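Local atomic coordinates of peptidase S8 and S53, subtilisin, kexin, sedolisin (Mycobacterium smegmatis, PDB entry 4KG7), a protein that probably acts as a subtilisin-like serine protease (MycP3 mycosin) of the ESX-3 type VII secretion system. Residues Pro48-Leu51 / Leu55-Ala58; Leu111-Pro116 / Ala128-Ile133; Ser193-Ala198 / Ser253-Tyr258; Ala330-Lys335 / Arg342-Arg347. One frame throughout, in Å; residues are numbered along the deposited sequence. Where two conformers were deposited one is given.

All four contacts belong to one subtilisin-type chain. Interaction 2 lies nearest the predicted charge relay residues: the side chain of I112 is about 8 Å from that of D73 and about 10 Å from that of H104. Interaction 4 uses the C-terminal end of helix 318-335, which carries S319 of the same predicted triad in its first turn. Interactions 1 and 4 touch, with A58 CB 3.9 Å from L331 CD1. Interaction 2 touches neither; its nearest atoms are about 6 Å from interaction 1 and about 4 Å from interaction 4. Interaction 3 is on the far side of the chain's centre from interactions 1 and 2, with centres about 32 Å and 25 Å away.

Interaction 1 of 4, residues Pro48-Leu51 / Leu55-Ala58; sequences PNQL and LSGA
Q50 reaches L55 because its CG is anti to the backbone N (chi1 170°) and the chain runs on extended beyond it. L55 has its CG anti to the carbonyl carbon (chi1 -59°), which turns CD1 to meet the glutamine stem. The motif is a pair of short consecutive helices, 48-53 and 55-59. They lie ahead of strand 68-73, the first strand of the parallel sheet of the subtilisin fold.

The main contact is aliphatic. Q50 CG lies 3.7 Å from L55 CD1. It is about as near to L55 CG, at 3.8 Å, and to L55 CB, also at 3.8 Å. The methylene therefore rests along the flank of the leucine instead of meeting one methyl alone. The amide carbon is less close: Q50 CD is 4.1 Å from L55 CB. The two side chains meet at a slant.

The backbones also come close at the break between the helices, where Q50 O is 3.5 Å from L55 N. No hydrogen bond joins the two segments. At the start of the second helix, N54 OD1 is hydrogen-bonded to G57 N. L55 is buried and also packs on V124. On the first helix, N49 is tied to E288 by a hydrogen bond from ND2 to the E288 backbone oxygen.

The amide end of Q50 passes the leucine and heads for the exposed S56. Q50 NE2 stops 3.9 Å from S56 OG, too far for a hydrogen bond.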
loop_
_atom_site.group_PDB
_atom_site.type_symbol
_atom_site.label_atom_id
_atom_site.label_comp_id
_atom_site.label_asym_id
_atom_site.label_seq_id
_atom_site.Cartn_x
_atom_site.Cartn_y
_atom_site.Cartn_z
ATOM N N PRO A 48 -4.267 11.201 16.360
ATOM C CA PRO A 48 -5.457 10.382 16.653
ATOM C C PRO A 48 -5.517 9.059 15.888
ATOM O O PRO A 48 -6.173 8.095 16.335
ATOM C CB PRO A 48 -6.603 11.288 16.215
ATOM C CG PRO A 48 -6.066 12.668 16.439
ATOM C CD PRO A 48 -4.623 12.596 16.062
ATOM N N ASN A 49 -4.868 8.993 14.736
ATOM C CA ASN A 49 -4.789 7.742 13.999
ATOM C C ASN A 49 -4.001 6.672 14.755
ATOM O O ASN A 49 -4.350 5.483 14.698
ATOM C CB ASN A 49 -4.152 7.992 12.625
ATOM C CG ASN A 49 -4.960 8.948 11.772
ATOM O OD1 ASN A 49 -6.167 8.866 11.752
ATOM N ND2 ASN A 49 -4.291 9.773 10.998
ATOM N N GLN A 50 -2.935 7.070 15.445
ATOM C CA GLN A 50 -2.197 6.122 16.278
ATOM C C GLN A 50 -3.106 5.641 17.420
ATOM O O GLN A 50 -3.152 4.438 17.720
ATOM C CB GLN A 50 -0.895 6.726 16.833
ATOM C CG GLN A 50 -0.328 5.786 17.881
ATOM C CD GLN A 50 1.010 6.173 18.464
ATOM O OE1 GLN A 50 1.896 6.647 17.767
ATOM N NE2 GLN A 50 1.174 5.914 19.759
ATOM N N LEU A 51 -3.832 6.571 18.043
ATOM C CA LEU A 51 -4.682 6.241 19.185
ATOM C C LEU A 51 -5.811 5.287 18.773
ATOM O O LEU A 51 -6.141 4.318 19.507
ATOM C CB LEU A 51 -5.219 7.516 19.852
ATOM C CG LEU A 51 -4.142 8.473 20.394
ATOM C CD1 LEU A 51 -4.788 9.773 20.836
ATOM C CD2 LEU A 51 -3.350 7.882 21.538
ATOM N N LEU A 55 -1.464 1.664 19.152
ATOM C CA LEU A 55 -0.105 1.184 18.926
ATOM C C LEU A 55 0.683 1.034 20.219
ATOM O O LEU A 55 1.506 0.155 20.305
ATOM C CB LEU A 55 0.672 2.071 17.960
ATOM C CG LEU A 55 0.082 2.233 16.545
ATOM C CD1 LEU A 55 0.962 3.128 15.677
ATOM C CD2 LEU A 55 -0.178 0.887 15.905
ATOM N N SER A 56 0.436 1.882 21.226
ATOM C CA SER A 56 1.058 1.679 22.550
ATOM C C SER A 56 0.840 0.283 23.107
ATOM O O SER A 56 1.764 -0.388 23.560
ATOM C CB SER A 56 0.508 2.707 23.538
ATOM O OG SER A 56 0.973 3.945 23.169
ATOM N N GLY A 57 -0.404 -0.156 23.064
ATOM C CA GLY A 57 -0.752 -1.506 23.480
ATOM C C GLY A 57 -0.058 -2.552 22.632
ATOM O O GLY A 57 0.435 -3.543 23.126
ATOM N N ALA A 58 -0.016 -2.316 21.326
ATOM C CA ALA A 58 0.580 -3.289 20.417
ATOM C C ALA A 58 2.072 -3.495 20.672
ATOM O O ALA A 58 2.573 -4.618 20.621
ATOM C CB ALA A 58 0.359 -2.860 18.982
#

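Interaction 2 of 4, residues Leu111-Pro116 / Ala128-Ile133; sequences LIAGQP and ARLISI
A113 and I112 pack on L130 where helix 104-113 meets strand 129-134. Strand 85-90, this helix and strand 129-134 form a beta-alpha-beta unit. Its crossover is left-handed, the well-known exception in the subtilisin fold. The contact covers the return from the helix to the sheet.

The apolar contacts come first. A113 CB sits over the fork of the L130 side chain. It is 4.0 Å from L130 CG and equally near both methyls. L130 CG is anti to the carbonyl carbon (chi1 -63°), which brings the fork to the helix. I112 adds one methyl branch: its CG2 touches L130 CD2 at 3.8 Å. A113 CB also lies 4.4 Å from A128 CB, so A113 also rests on the residue just before strand 129-134. All four residues are buried. I112 and L130 both reach V69 on the neighbouring strand 68-73, and I112 also meets A323 of helix 318-335.

The polar contacts lie beside this apolar patch. No hydrogen bond runs directly between the two segments. N84 bridges them instead: its ND2 is hydrogen-bonded to both A113 O and A128 O. Backbone bonds pair L111 with V124 and I112 with A125, so the connecting loop runs beside L111 and I112.

Q115 folds its amide back toward A113. Its NE2 is hydrogen-bonded to P126 O. It also gives a weak, bent bond to A113 O of 3.0 Å, with an N-H...O angle of 129°.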
loop_
_atom_site.group_PDB
_atom_site.type_symbol
_atom_site.label_atom_id
_atom_site.label_comp_id
_atom_site.label_asym_id
_atom_site.label_seq_id
_atom_site.Cartn_x
_atom_site.Cartn_y
_atom_site.Cartn_z
ATOM N N LEU A 111 5.189 5.422 8.063
ATOM C CA LEU A 111 4.087 4.837 8.813
ATOM C C LEU A 111 4.387 3.397 9.201
ATOM O O LEU A 111 3.977 2.933 10.259
ATOM C CB LEU A 111 2.775 4.911 8.035
ATOM C CG LEU A 111 2.180 6.305 7.874
ATOM C CD1 LEU A 111 0.924 6.167 7.020
ATOM C CD2 LEU A 111 1.858 6.949 9.202
ATOM N N ILE A 112 5.057 2.668 8.301
ATOM C CA ILE A 112 5.350 1.253 8.494
ATOM C C ILE A 112 6.406 1.062 9.578
ATOM O O ILE A 112 6.205 0.286 10.484
ATOM C CB ILE A 112 5.785 0.564 7.188
ATOM C CG1 ILE A 112 4.633 0.627 6.187
ATOM C CG2 ILE A 112 6.224 -0.887 7.475
ATOM C CD1 ILE A 112 5.001 0.170 4.793
ATOM N N ALA A 113 7.528 1.771 9.473
ATOM C CA ALA A 113 8.679 1.474 10.333
ATOM C C ALA A 113 9.541 2.699 10.589
ATOM O O ALA A 113 10.716 2.570 10.949
ATOM C CB ALA A 113 9.510 0.381 9.707
ATOM N N GLY A 114 8.953 3.892 10.534
ATOM C CA GLY A 114 9.651 5.084 11.014
ATOM C C GLY A 114 10.013 4.979 12.501
ATOM O O GLY A 114 9.355 4.287 13.264
ATOM N N GLN A 115 11.063 5.683 12.889
ATOM C CA GLN A 115 11.584 5.574 14.237
ATOM C C GLN A 115 10.928 6.566 15.164
ATOM O O GLN A 115 10.594 7.684 14.761
ATOM C CB GLN A 115 13.087 5.795 14.238
ATOM C CG GLN A 115 13.839 4.774 13.412
ATOM C CD GLN A 115 13.538 3.371 13.885
ATOM O OE1 GLN A 115 13.894 3.014 15.034
ATOM N NE2 GLN A 115 12.886 2.579 13.041
ATOM N N PRO A 116 10.745 6.172 16.431
ATOM C CA PRO A 116 10.329 7.147 17.436
ATOM C C PRO A 116 11.417 8.200 17.580
ATOM O O PRO A 116 12.544 8.000 17.156
ATOM C CB PRO A 116 10.182 6.312 18.713
ATOM C CG PRO A 116 11.036 5.124 18.479
ATOM C CD PRO A 116 10.922 4.825 17.009
ATOM N N ALA A 128 11.221 -3.346 12.459
ATOM C CA ALA A 128 11.259 -3.983 11.149
ATOM C C ALA A 128 12.279 -3.290 10.245
ATOM O O ALA A 128 12.675 -2.159 10.493
ATOM C CB ALA A 128 9.882 -3.972 10.523
ATOM N N ARG A 129 12.705 -3.975 9.210
ATOM C CA ARG A 129 13.573 -3.386 8.203
ATOM C C ARG A 129 12.760 -3.171 6.953
ATOM O O ARG A 129 11.812 -3.893 6.696
ATOM C CB ARG A 129 14.742 -4.307 7.925
ATOM C CG ARG A 129 15.785 -4.203 9.022
ATOM C CD ARG A 129 17.004 -5.049 8.737
ATOM N NE ARG A 129 16.702 -6.483 8.612
ATOM C CZ ARG A 129 16.448 -7.139 7.474
ATOM N NH1 ARG A 129 16.414 -6.522 6.297
ATOM N NH2 ARG A 129 16.217 -8.452 7.523
ATOM N N LEU A 130 13.109 -2.145 6.202
ATOM C CA LEU A 130 12.407 -1.856 4.988
ATOM C C LEU A 130 13.316 -2.078 3.797
ATOM O O LEU A 130 14.519 -1.857 3.886
ATOM C CB LEU A 130 11.993 -0.379 4.969
ATOM C CG LEU A 130 11.029 0.012 6.079
ATOM C CD1 LEU A 130 10.874 1.525 6.100
ATOM C CD2 LEU A 130 9.707 -0.688 5.899
ATOM N N ILE A 131 12.734 -2.535 2.700
ATOM C CA ILE A 131 13.390 -2.510 1.376
ATOM C C ILE A 131 12.570 -1.576 0.500
ATOM O O ILE A 131 11.337 -1.762 0.360
ATOM C CB ILE A 131 13.422 -3.899 0.718
ATOM C CG1 ILE A 131 14.222 -4.879 1.560
ATOM C CG2 ILE A 131 14.029 -3.805 -0.675
ATOM C CD1 ILE A 131 13.953 -6.316 1.184
ATOM N N SER A 132 13.225 -0.571 -0.082
ATOM C CA SER A 132 12.550 0.357 -0.993
ATOM C C SER A 132 12.805 0.013 -2.457
ATOM O O SER A 132 13.941 0.011 -2.903
ATOM C CB SER A 132 13.055 1.768 -0.789
ATOM O OG SER A 132 12.417 2.611 -1.710
ATOM N N ILE A 133 11.725 -0.246 -3.187
ATOM C CA ILE A 133 11.771 -0.494 -4.635
ATOM C C ILE A 133 10.964 0.626 -5.277
ATOM O O ILE A 133 9.748 0.747 -5.044
ATOM C CB ILE A 133 11.135 -1.853 -5.002
ATOM C CG1 ILE A 133 11.918 -2.994 -4.348
ATOM C CG2 ILE A 133 11.105 -2.051 -6.510
ATOM C CD1 ILE A 133 11.207 -4.332 -4.456
#

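Interaction 3 of 4, residues Ser193-Ala198 / Ser253-Tyr258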
loop_
_atom_site.group_PDB
_atom_site.type_symbol
_atom_site.label_atom_id
_atom_site.label_comp_id
_atom_site.label_asym_id
_atom_site.label_seq_id
_atom_site.Cartn_x
_atom_site.Cartn_y
_atom_site.Cartn_z
ATOM N N SER A 193 -2.366 -11.877 -16.676
ATOM C CA SER A 193 -1.838 -13.183 -16.274
ATOM C C SER A 193 -0.434 -13.108 -15.646
ATOM O O SER A 193 -0.135 -13.831 -14.721
ATOM C CB SER A 193 -1.837 -14.151 -17.458
ATOM O OG SER A 193 -1.152 -13.585 -18.564
ATOM N N VAL A 194 0.429 -12.241 -16.158
ATOM C CA VAL A 194 1.796 -12.148 -15.631
ATOM C C VAL A 194 1.792 -11.560 -14.218
ATOM O O VAL A 194 2.495 -12.019 -13.322
ATOM C CB VAL A 194 2.742 -11.386 -16.587
ATOM C CG1 VAL A 194 4.120 -11.209 -15.955
ATOM C CG2 VAL A 194 2.861 -12.161 -17.883
ATOM N N LEU A 195 1.010 -10.510 -14.021
ATOM C CA LEU A 195 0.879 -9.920 -12.685
ATOM C C LEU A 195 0.259 -10.915 -11.705
ATOM O O LEU A 195 0.730 -11.067 -10.564
ATOM C CB LEU A 195 0.038 -8.619 -12.754
ATOM C CG LEU A 195 -0.216 -7.903 -11.410
ATOM C CD1 LEU A 195 1.074 -7.505 -10.681
ATOM C CD2 LEU A 195 -1.090 -6.683 -11.628
ATOM N N GLY A 196 -0.813 -11.569 -12.127
ATOM C CA GLY A 196 -1.388 -12.618 -11.312
ATOM C C GLY A 196 -0.367 -13.676 -10.927
ATOM O O GLY A 196 -0.280 -14.080 -9.771
ATOM N N ALA A 197 0.434 -14.104 -11.890
ATOM C CA ALA A 197 1.464 -15.115 -11.634
ATOM C C ALA A 197 2.479 -14.621 -10.603
ATOM O O ALA A 197 2.919 -15.374 -9.733
ATOM C CB ALA A 197 2.166 -15.517 -12.912
ATOM N N ALA A 198 2.907 -13.381 -10.765
ATOM C CA ALA A 198 3.835 -12.769 -9.814
ATOM C C ALA A 198 3.279 -12.719 -8.394
ATOM O O ALA A 198 3.969 -13.041 -7.407
ATOM C CB ALA A 198 4.196 -11.381 -10.302
ATOM N N SER A 253 -5.404 -4.847 -6.171
ATOM C CA SER A 253 -6.421 -5.300 -5.199
ATOM C C SER A 253 -7.335 -6.395 -5.691
ATOM O O SER A 253 -7.729 -7.269 -4.915
ATOM C CB SER A 253 -7.293 -4.134 -4.716
ATOM O OG SER A 253 -6.620 -3.356 -3.753
ATOM N N TRP A 254 -7.722 -6.359 -6.960
ATOM C CA TRP A 254 -8.694 -7.352 -7.419
ATOM C C TRP A 254 -8.135 -8.763 -7.475
ATOM O O TRP A 254 -8.895 -9.707 -7.579
ATOM C CB TRP A 254 -9.358 -6.923 -8.707
ATOM C CG TRP A 254 -8.570 -7.161 -9.932
ATOM C CD1 TRP A 254 -7.240 -6.943 -10.134
ATOM C CD2 TRP A 254 -9.096 -7.650 -11.155
ATOM N NE1 TRP A 254 -6.904 -7.279 -11.428
ATOM C CE2 TRP A 254 -8.029 -7.707 -12.078
ATOM C CE3 TRP A 254 -10.375 -8.035 -11.571
ATOM C CZ2 TRP A 254 -8.200 -8.142 -13.394
ATOM C CZ3 TRP A 254 -10.553 -8.480 -12.879
ATOM C CH2 TRP A 254 -9.464 -8.528 -13.780
ATOM N N TRP A 255 -6.814 -8.906 -7.320
ATOM C CA TRP A 255 -6.169 -10.222 -7.327
ATOM C C TRP A 255 -6.320 -10.951 -5.995
ATOM O O TRP A 255 -5.349 -11.383 -5.387
ATOM C CB TRP A 255 -4.687 -10.110 -7.777
ATOM C CG TRP A 255 -4.546 -10.155 -9.250
ATOM C CD1 TRP A 255 -4.251 -9.122 -10.107
ATOM C CD2 TRP A 255 -4.728 -11.303 -10.062
ATOM N NE1 TRP A 255 -4.214 -9.585 -11.403
ATOM C CE2 TRP A 255 -4.505 -10.924 -11.403
ATOM C CE3 TRP A 255 -5.021 -12.636 -9.777
ATOM C CZ2 TRP A 255 -4.618 -11.830 -12.452
ATOM C CZ3 TRP A 255 -5.121 -13.539 -10.820
ATOM C CH2 TRP A 255 -4.921 -13.134 -12.135
ATOM N N GLN A 256 -7.565 -11.199 -5.602
ATOM C CA GLN A 256 -7.871 -12.086 -4.512
ATOM C C GLN A 256 -7.534 -13.519 -4.961
ATOM O O GLN A 256 -7.736 -13.880 -6.134
ATOM C CB GLN A 256 -9.358 -11.926 -4.153
ATOM C CG GLN A 256 -9.694 -10.511 -3.725
ATOM C CD GLN A 256 -8.859 -10.074 -2.558
ATOM O OE1 GLN A 256 -8.899 -10.712 -1.519
ATOM N NE2 GLN A 256 -8.009 -9.081 -2.762
ATOM N N PRO A 257 -7.022 -14.351 -4.038
ATOM C CA PRO A 257 -6.800 -14.138 -2.609
ATOM C C PRO A 257 -5.402 -13.683 -2.220
ATOM O O PRO A 257 -5.092 -13.595 -1.035
ATOM C CB PRO A 257 -7.064 -15.525 -2.029
ATOM C CG PRO A 257 -6.491 -16.411 -3.062
ATOM C CD PRO A 257 -6.851 -15.771 -4.381
ATOM N N TYR A 258 -4.568 -13.360 -3.195
ATOM C CA TYR A 258 -3.143 -13.128 -2.953
ATOM C C TYR A 258 -2.830 -11.792 -2.262
ATOM O O TYR A 258 -1.745 -11.635 -1.687
ATOM C CB TYR A 258 -2.386 -13.198 -4.273
ATOM C CG TYR A 258 -2.751 -14.427 -5.063
ATOM C CD1 TYR A 258 -2.563 -15.726 -4.544
ATOM C CD2 TYR A 258 -3.304 -14.320 -6.310
ATOM C CE1 TYR A 258 -2.941 -16.840 -5.269
ATOM C CE2 TYR A 258 -3.657 -15.426 -7.054
ATOM C CZ TYR A 258 -3.469 -16.693 -6.536
ATOM O OH TYR A 258 -3.843 -17.768 -7.314
#
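An inverse gamma turn centred on W255 places an indole against helix 193-205. The turn lies in the loop between strands 248-251 and 259-265 of this subtilisin fold. W255 meets G196 face on. G196 CA stands over the six-membered ring, 3.5 Å from its centroid and 10° off the ring normal. This is a CH-pi contact. It spreads over the ring: G196 CA is 3.5 Å from W255 CZ2 and 3.7 Å from W255 CH2. With no side chain on G196, the ring can lie flat on the helix backbone. G196 N is also near the indole, 3.8 Å from W255 CE2.

L195 adds a lighter contact. Its CD2 comes to 4.3 Å from W255 CD1, on the five-membered ring. The leucine CG is anti to its backbone N (chi1 178°), and CD2 is the branch on the tryptophan side.

No hydrogen bond joins the two segments. The indole N-H is satisfied just before the helical segment: W255 NE1 is hydrogen-bonded to Q192 OE1. W254 NE1 binds the same oxygen, so one glutamine serves both tryptophans. The loop is braced within itself by Q256, whose NE2 donates to S253 O at 2.8 Å. That bond is fairly straight, with an N-H...O angle of 161°.

Around the contact, W255 and Y258 also pack on L199, one turn further along helix 193-205. L195 reaches L161 and A162 of helix 150-170 and I251 of strand 248-251. The patch thus joins two helices to the loop beside the sheet.

Interaction 4 of 4, residues Ala330-Lys335 / Arg342-Arg347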
loop_
_atom_site.group_PDB
_atom_site.type_symbol
_atom_site.label_atom_id
_atom_site.label_comp_id
_atom_site.label_asym_id
_atom_site.label_seq_id
_atom_site.Cartn_x
_atom_site.Cartn_y
_atom_site.Cartn_z
ATOM N N ALA A 330 3.615 -6.833 9.978
ATOM C CA ALA A 330 4.981 -7.059 10.459
ATOM C C ALA A 330 4.968 -7.350 11.964
ATOM O O ALA A 330 5.718 -8.221 12.425
ATOM C CB ALA A 330 5.898 -5.864 10.157
ATOM N N LEU A 331 4.150 -6.628 12.733
ATOM C CA LEU A 331 4.040 -6.934 14.173
ATOM C C LEU A 331 3.619 -8.389 14.372
ATOM O O LEU A 331 4.173 -9.123 15.208
ATOM C CB LEU A 331 3.045 -6.011 14.870
ATOM C CG LEU A 331 3.423 -4.536 14.921
ATOM C CD1 LEU A 331 2.447 -3.784 15.838
ATOM C CD2 LEU A 331 4.877 -4.277 15.297
ATOM N N VAL A 332 2.595 -8.790 13.636
ATOM C CA VAL A 332 2.001 -10.122 13.795
ATOM C C VAL A 332 3.013 -11.195 13.387
ATOM O O VAL A 332 3.157 -12.202 14.066
ATOM C CB VAL A 332 0.679 -10.244 12.999
ATOM C CG1 VAL A 332 0.211 -11.690 12.921
ATOM C CG2 VAL A 332 -0.396 -9.379 13.653
ATOM N N ARG A 333 3.708 -10.992 12.263
ATOM C CA ARG A 333 4.688 -11.996 11.831
ATOM C C ARG A 333 5.883 -12.099 12.750
ATOM O O ARG A 333 6.456 -13.189 12.871
ATOM C CB ARG A 333 5.146 -11.756 10.393
ATOM C CG ARG A 333 4.014 -11.690 9.389
ATOM C CD ARG A 333 4.472 -12.162 8.032
ATOM N NE ARG A 333 4.460 -13.618 7.959
ATOM C CZ ARG A 333 4.579 -14.300 6.823
ATOM N NH1 ARG A 333 4.850 -13.676 5.690
ATOM N NH2 ARG A 333 4.484 -15.611 6.830
ATOM N N SER A 334 6.258 -11.011 13.420
ATOM C CA SER A 334 7.332 -11.063 14.393
ATOM C C SER A 334 6.908 -11.846 15.632
ATOM O O SER A 334 7.671 -12.655 16.137
ATOM C CB SER A 334 7.767 -9.653 14.790
ATOM O OG SER A 334 8.794 -9.656 15.756
ATOM N N LYS A 335 5.706 -11.599 16.122
ATOM C CA LYS A 335 5.221 -12.283 17.321
ATOM C C LYS A 335 4.939 -13.750 17.058
ATOM O O LYS A 335 5.215 -14.612 17.921
ATOM C CB LYS A 335 3.979 -11.614 17.896
ATOM C CG LYS A 335 3.496 -12.380 19.112
ATOM C CD LYS A 335 2.566 -11.630 20.020
ATOM C CE LYS A 335 2.188 -12.530 21.175
ATOM N NZ LYS A 335 1.032 -12.011 21.944
ATOM N N ARG A 342 -1.208 -16.872 4.683
ATOM C CA ARG A 342 -2.683 -17.015 4.744
ATOM C C ARG A 342 -3.150 -16.913 6.195
ATOM O O ARG A 342 -4.190 -16.302 6.481
ATOM C CB ARG A 342 -3.180 -18.330 4.171
ATOM C CG ARG A 342 -3.031 -18.509 2.678
ATOM C CD ARG A 342 -3.468 -19.887 2.321
ATOM N NE ARG A 342 -3.653 -20.171 0.908
ATOM C CZ ARG A 342 -2.994 -21.104 0.222
ATOM N NH1 ARG A 342 -2.053 -21.851 0.776
ATOM N NH2 ARG A 342 -3.319 -21.301 -1.043
ATOM N N GLN A 343 -2.404 -17.523 7.108
ATOM C CA GLN A 343 -2.773 -17.482 8.531
ATOM C C GLN A 343 -2.700 -16.055 9.046
ATOM O O GLN A 343 -3.540 -15.643 9.834
ATOM C CB GLN A 343 -1.884 -18.396 9.368
ATOM C CG GLN A 343 -2.200 -19.864 9.207
ATOM C CD GLN A 343 -1.208 -20.747 9.951
ATOM O OE1 GLN A 343 -0.006 -20.716 9.681
ATOM N NE2 GLN A 343 -1.704 -21.558 10.883
ATOM N N VAL A 344 -1.712 -15.281 8.581
ATOM C CA VAL A 344 -1.554 -13.916 9.042
ATOM C C VAL A 344 -2.707 -13.055 8.548
ATOM O O VAL A 344 -3.278 -12.278 9.324
ATOM C CB VAL A 344 -0.203 -13.319 8.575
ATOM C CG1 VAL A 344 -0.126 -11.823 8.858
ATOM C CG2 VAL A 344 0.964 -14.039 9.235
ATOM N N VAL A 345 -3.068 -13.216 7.280
ATOM C CA VAL A 345 -4.190 -12.471 6.731
ATOM C C VAL A 345 -5.485 -12.828 7.493
ATOM O O VAL A 345 -6.259 -11.971 7.850
ATOM C CB VAL A 345 -4.313 -12.680 5.202
ATOM C CG1 VAL A 345 -5.648 -12.136 4.689
ATOM C CG2 VAL A 345 -3.135 -12.014 4.492
ATOM N N HIS A 346 -5.713 -14.109 7.741
ATOM C CA HIS A 346 -6.883 -14.547 8.503
ATOM C C HIS A 346 -6.915 -13.903 9.886
ATOM O O HIS A 346 -7.954 -13.442 10.353
ATOM C CB HIS A 346 -6.859 -16.080 8.628
ATOM C CG HIS A 346 -7.982 -16.647 9.440
ATOM N ND1 HIS A 346 -9.235 -16.901 8.918
ATOM C CD2 HIS A 346 -8.037 -17.007 10.739
ATOM C CE1 HIS A 346 -9.998 -17.424 9.859
ATOM N NE2 HIS A 346 -9.309 -17.465 10.980
ATOM N N ARG A 347 -5.780 -13.862 10.545
ATOM C CA ARG A 347 -5.694 -13.269 11.865
ATOM C C ARG A 347 -6.049 -11.766 11.809
ATOM O O ARG A 347 -6.717 -11.229 12.690
ATOM C CB ARG A 347 -4.284 -13.515 12.377
ATOM C CG ARG A 347 -3.940 -12.926 13.715
ATOM C CD ARG A 347 -2.633 -13.523 14.208
ATOM N NE ARG A 347 -2.817 -14.840 14.813
ATOM C CZ ARG A 347 -3.085 -15.068 16.098
ATOM N NH1 ARG A 347 -3.229 -14.065 16.968
ATOM N NH2 ARG A 347 -3.234 -16.319 16.509
#
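V332 and R333 carry the side of helix 318-335 that faces V344 and R347 of helix 341-350. Helix 318-335 of the subtilisin fold holds the predicted active-site S319 near its start. This contact packs its far, C-terminal end on the next helix. The short segments run at 122° to each other, with axes 10.4 Å apart at closest approach.

V332 comes first. Its CG1 is anti to the backbone N (chi1 168°) and does the touching. It lies 3.6 Å from R347 CD and 4.1 Å from V344 CG1, so it packs on both an aliphatic arginine stem and a valine. V332 also meets A373 and L374 of helix 370-375.

R333 follows. Its stem passes V344 at about a right angle. V344 CG2 is 3.9 Å from R333 CG and 3.7 Å from R333 NE. The guanidinium goes on past the valine. NH2 forms a salt bridge with D207 and a hydrogen bond to L339 O, and NH1 binds R174 O.

The contact is thus mostly apolar although two arginines take part. R347 packs through CD, R333 through CG and NE. Both arginines are buried. R347 NH1 binds A373 O and W376 O, and K335 NZ binds L374 O. These carbonyls lie at or just past the C-terminal end of helix 370-375, and their partial negative charge probably favours the charged forms of K335 and R347.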